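PDB 3NF4: acyl-CoA dehydrogenase from Mycobacterium thermoresistibile, which probably uses its bound FAD to oxidise acyl-CoA thioesters, introducing a double bond between the alpha and beta carbons. Local coordinates for residues S165-A173 with H213-F221. Residues are numbered along the deposited sequence; the frame is centred on the assembly and turned at random.
Sequences SWITHGGKA and HAVPTTSAF. With FAD (flavin-adenine dinucleotide), chain C.
Ile167 and Thr218 face each other as an antiparallel hydrogen-bonded pair: Ile167 N donates to Thr218 O at 2.8 Å, and Thr218 N returns a bond to Ile167 O at 3.1 Å. That second carbonyl is gripped twice, because Gly170 N, closing the type II turn from Ile167 to Gly170, reaches it from the opposite face of its plane. Two residues on, past the end of the strand, His169 N gives a single further bond to Pro216 O at 2.9 Å, nearly in line with C=O but bent at the hydrogen (139°).

Side-chain contacts flank these bonds. Val215 CG1, set anti to its own nitrogen (chi1 177°), sits over the centre of the His169 ring, 3.7 Å from the centroid, in a CH-pi contact; Tyr48 holds the ring's NE2 and Phe53 packs edge-to-face against it. Ile167 CD1 touches Ala220 CB. Where the turn folds back over the strand, the Thr218 hydroxyl packs on the glycine, OG1 3.3 Å from Gly170 CA.

The flavin lies along the Thr168 and Thr217 face. Thr168 OG1 hydrogen-bonds FAD N5 at 3.1 Å and its backbone N makes a weak bond to O4, while Thr217 CG2 touches both Trp166 CA and flavin C6. In this middle-domain beta sheet, strand pairing probably helps to position the Thr168 hydroxyl as a donor to N5, the flavin atom that takes up hydride in acyl-CoA dehydrogenases, and would help polarise the ring for reduction.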
loop_
_atom_site.group_PDB
_atom_site.type_symbol
_atom_site.label_atom_id
_atom_site.label_comp_id
_atom_site.label_asym_id
_atom_site.label_seq_id
_atom_site.Cartn_x
_atom_site.Cartn_y
_atom_site.Cartn_z
ATOM N N SER A 165 -21.590 -23.010 15.285
ATOM C CA SER A 165 -20.250 -23.299 14.749
ATOM C C SER A 165 -19.133 -22.374 15.229
ATOM O O SER A 165 -19.372 -21.344 15.866
ATOM C CB SER A 165 -20.277 -23.384 13.225
ATOM O OG SER A 165 -20.867 -22.239 12.676
ATOM N N TRP A 166 -17.901 -22.765 14.937
ATOM C CA TRP A 166 -16.715 -21.976 15.277
ATOM C C TRP A 166 -16.638 -21.648 16.763
ATOM O O TRP A 166 -16.429 -20.516 17.108
ATOM C CB TRP A 166 -16.645 -20.670 14.470
ATOM C CG TRP A 166 -16.845 -20.808 12.955
ATOM C CD1 TRP A 166 -17.893 -20.311 12.215
ATOM C CD2 TRP A 166 -15.980 -21.468 12.016
ATOM N NE1 TRP A 166 -17.741 -20.640 10.894
ATOM C CE2 TRP A 166 -16.581 -21.348 10.739
ATOM C CE3 TRP A 166 -14.766 -22.154 12.130
ATOM C CZ2 TRP A 166 -16.004 -21.884 9.579
ATOM C CZ3 TRP A 166 -14.185 -22.696 10.970
ATOM C CH2 TRP A 166 -14.807 -22.554 9.713
ATOM N N ILE A 167 -16.811 -22.634 17.639
ATOM C CA ILE A 167 -16.733 -22.376 19.077
ATOM C C ILE A 167 -15.322 -22.640 19.612
ATOM O O ILE A 167 -14.903 -23.787 19.746
ATOM C CB ILE A 167 -17.794 -23.212 19.859
ATOM C CG1 ILE A 167 -19.214 -22.912 19.322
ATOM C CG2 ILE A 167 -17.668 -23.009 21.393
ATOM C CD1 ILE A 167 -20.294 -23.800 19.861
ATOM N N THR A 168 -14.598 -21.561 19.909
ATOM C CA THR A 168 -13.308 -21.603 20.606
ATOM C C THR A 168 -13.416 -22.242 21.993
ATOM O O THR A 168 -14.225 -21.811 22.821
ATOM C CB THR A 168 -12.773 -20.179 20.795
ATOM O OG1 THR A 168 -12.519 -19.605 19.506
ATOM C CG2 THR A 168 -11.499 -20.173 21.646
ATOM N N HIS A 169 -12.581 -23.253 22.240
ATOM C CA HIS A 169 -12.668 -24.071 23.449
ATOM C C HIS A 169 -13.890 -25.020 23.426
ATOM O O HIS A 169 -14.267 -25.597 24.445
ATOM C CB HIS A 169 -12.649 -23.187 24.705
ATOM C CG HIS A 169 -11.405 -23.328 25.526
ATOM N ND1 HIS A 169 -10.746 -22.247 26.076
ATOM C CD2 HIS A 169 -10.697 -24.424 25.890
ATOM C CE1 HIS A 169 -9.686 -22.674 26.741
ATOM N NE2 HIS A 169 -9.634 -23.990 26.646
ATOM N N GLY A 170 -14.503 -25.170 22.251
ATOM C CA GLY A 170 -15.617 -26.101 22.047
ATOM C C GLY A 170 -15.312 -27.516 22.521
ATOM O O GLY A 170 -14.351 -28.137 22.070
ATOM N N GLY A 171 -16.123 -28.019 23.448
ATOM C CA GLY A 171 -15.907 -29.347 23.995
ATOM C C GLY A 171 -14.939 -29.414 25.163
ATOM O O GLY A 171 -14.576 -30.511 25.579
ATOM N N LYS A 172 -14.516 -28.269 25.702
ATOM C CA LYS A 172 -13.577 -28.264 26.829
ATOM C C LYS A 172 -13.871 -27.186 27.874
ATOM O O LYS A 172 -13.138 -27.070 28.859
ATOM C CB LYS A 172 -12.128 -28.091 26.342
ATOM C CG LYS A 172 -11.580 -29.181 25.427
ATOM C CD LYS A 172 -11.012 -30.378 26.197
ATOM C CE LYS A 172 -10.462 -31.415 25.214
ATOM N NZ LYS A 172 -9.788 -32.570 25.878
ATOM N N ALA A 173 -14.907 -26.376 27.650
ATOM C CA ALA A 173 -15.243 -25.277 28.565
ATOM C C ALA A 173 -16.191 -25.778 29.629
ATOM O O ALA A 173 -16.859 -26.798 29.433
ATOM C CB ALA A 173 -15.866 -24.102 27.821
ATOM N N HIS A 213 -3.415 -24.083 16.583
ATOM C CA HIS A 213 -3.954 -25.449 16.681
ATOM C C HIS A 213 -4.337 -25.916 18.086
ATOM O O HIS A 213 -5.242 -26.755 18.211
ATOM C CB HIS A 213 -2.956 -26.471 16.133
ATOM C CG HIS A 213 -2.530 -26.230 14.717
ATOM N ND1 HIS A 213 -3.394 -26.348 13.646
ATOM C CD2 HIS A 213 -1.318 -25.946 14.191
ATOM C CE1 HIS A 213 -2.737 -26.116 12.520
ATOM N NE2 HIS A 213 -1.473 -25.872 12.824
ATOM N N ALA A 214 -3.654 -25.406 19.123
ATOM C CA ALA A 214 -3.686 -26.013 20.456
ATOM C C ALA A 214 -5.057 -26.063 21.161
ATOM O O ALA A 214 -5.458 -27.109 21.657
ATOM C CB ALA A 214 -2.670 -25.354 21.351
ATOM N N VAL A 215 -5.725 -24.918 21.260
ATOM C CA VAL A 215 -7.065 -24.827 21.820
ATOM C C VAL A 215 -8.016 -25.139 20.640
ATOM O O VAL A 215 -7.934 -24.470 19.609
ATOM C CB VAL A 215 -7.337 -23.388 22.326
ATOM C CG1 VAL A 215 -8.746 -23.243 22.850
ATOM C CG2 VAL A 215 -6.340 -22.973 23.402
ATOM N N PRO A 216 -8.927 -26.124 20.799
ATOM C CA PRO A 216 -9.735 -26.540 19.644
ATOM C C PRO A 216 -10.897 -25.582 19.314
ATOM O O PRO A 216 -11.420 -24.903 20.193
ATOM C CB PRO A 216 -10.272 -27.917 20.073
ATOM C CG PRO A 216 -10.362 -27.839 21.593
ATOM C CD PRO A 216 -9.405 -26.737 22.058
ATOM N N THR A 217 -11.285 -25.562 18.042
ATOM C CA THR A 217 -12.442 -24.834 17.548
ATOM C C THR A 217 -13.451 -25.869 17.006
ATOM O O THR A 217 -13.129 -26.636 16.099
ATOM C CB THR A 217 -11.994 -23.837 16.410
ATOM O OG1 THR A 217 -10.976 -22.946 16.908
ATOM C CG2 THR A 217 -13.171 -23.014 15.888
ATOM N N THR A 218 -14.665 -25.907 17.546
ATOM C CA THR A 218 -15.626 -26.976 17.161
ATOM C C THR A 218 -17.057 -26.476 16.931
ATOM O O THR A 218 -17.425 -25.383 17.387
ATOM C CB THR A 218 -15.709 -28.146 18.222
ATOM O OG1 THR A 218 -16.563 -27.764 19.320
ATOM C CG2 THR A 218 -14.308 -28.586 18.755
ATOM N N SER A 219 -17.867 -27.295 16.258
ATOM C CA SER A 219 -19.306 -27.050 16.166
ATOM C C SER A 219 -20.096 -27.651 17.348
ATOM O O SER A 219 -19.545 -28.436 18.138
ATOM C CB SER A 219 -19.845 -27.544 14.818
ATOM O OG SER A 219 -19.928 -28.956 14.788
ATOM N N ALA A 220 -21.368 -27.262 17.490
ATOM C CA ALA A 220 -22.252 -27.838 18.528
ATOM C C ALA A 220 -23.633 -28.242 18.015
ATOM O O ALA A 220 -24.170 -27.648 17.078
ATOM C CB ALA A 220 -22.390 -26.897 19.755
ATOM N N PHE A 221 -24.219 -29.244 18.664
ATOM C CA PHE A 221 -25.540 -29.719 18.280
ATOM C C PHE A 221 -26.489 -29.867 19.466
ATOM O O PHE A 221 -26.189 -30.573 20.426
ATOM C CB PHE A 221 -25.417 -31.027 17.498
ATOM C CG PHE A 221 -26.737 -31.570 17.010
ATOM C CD1 PHE A 221 -27.510 -30.845 16.084
ATOM C CD2 PHE A 221 -27.202 -32.808 17.464
ATOM C CE1 PHE A 221 -28.733 -31.342 15.629
ATOM C CE2 PHE A 221 -28.418 -33.315 17.023
ATOM C CZ PHE A 221 -29.191 -32.586 16.101
HETATM P PA FAD C . -18.854 -14.566 5.763
HETATM O O1A FAD C . -19.820 -13.765 6.591
HETATM O O2A FAD C . -19.426 -15.652 4.891
HETATM O O5B FAD C . -18.032 -13.559 4.808
HETATM C C5B FAD C . -17.241 -13.969 3.694
HETATM C C4B FAD C . -16.619 -12.732 3.028
HETATM O O4B FAD C . -17.617 -11.777 2.608
HETATM C C3B FAD C . -15.682 -12.002 3.983
HETATM O O3B FAD C . -14.526 -11.582 3.262
HETATM C C2B FAD C . -16.464 -10.774 4.421
HETATM O O2B FAD C . -15.597 -9.696 4.840
HETATM C C1B FAD C . -17.364 -10.492 3.203
HETATM N N9A FAD C . -18.597 -9.814 3.675
HETATM C C8A FAD C . -19.584 -10.367 4.439
HETATM N N7A FAD C . -20.514 -9.422 4.700
HETATM C C5A FAD C . -20.111 -8.280 4.095
HETATM C C6A FAD C . -20.648 -6.999 4.003
HETATM N N6A FAD C . -21.820 -6.717 4.623
HETATM N N1A FAD C . -19.985 -6.038 3.290
HETATM C C2A FAD C . -18.815 -6.313 2.679
HETATM N N3A FAD C . -18.276 -7.541 2.768
HETATM C C4A FAD C . -18.898 -8.529 3.460
HETATM N N1 FAD C . -17.606 -17.158 16.373
HETATM C C2 FAD C . -18.186 -17.070 17.610
HETATM O O2 FAD C . -19.344 -16.597 17.746
HETATM N N3 FAD C . -17.516 -17.492 18.715
HETATM C C4 FAD C . -16.261 -18.005 18.623
HETATM O O4 FAD C . -15.680 -18.387 19.671
HETATM C C4X FAD C . -15.643 -18.097 17.360
HETATM N N5 FAD C . -14.393 -18.619 17.240
HETATM C C5X FAD C . -13.829 -18.727 16.008
HETATM C C6 FAD C . -12.548 -19.268 15.884
HETATM C C7 FAD C . -11.943 -19.391 14.632
HETATM C C7M FAD C . -10.556 -19.982 14.543
HETATM C C8 FAD C . -12.646 -18.959 13.500
HETATM C C8M FAD C . -12.095 -19.040 12.100
HETATM C C9 FAD C . -13.921 -18.416 13.633
HETATM C C9A FAD C . -14.530 -18.289 14.872
HETATM N N10 FAD C . -15.776 -17.753 14.970
HETATM C C10 FAD C . -16.350 -17.668 16.210
HETATM C "C1'" FAD C . -16.519 -17.297 13.755
HETATM C "C2'" FAD C . -15.989 -15.986 13.116
HETATM O "O2'" FAD C . -16.314 -14.864 13.962
HETATM C "C3'" FAD C . -16.460 -15.809 11.643
HETATM O "O3'" FAD C . -15.831 -16.835 10.863
HETATM C "C4'" FAD C . -16.169 -14.456 10.953
HETATM O "O4'" FAD C . -16.543 -13.342 11.783
HETATM C "C5'" FAD C . -16.787 -14.237 9.547
HETATM O "O5'" FAD C . -18.015 -14.935 9.219
HETATM P P FAD C . -18.043 -16.056 8.044
HETATM O O1P FAD C . -16.915 -17.041 8.293
HETATM O O2P FAD C . -19.430 -16.614 7.882
HETATM O O3P FAD C . -17.693 -15.172 6.727
#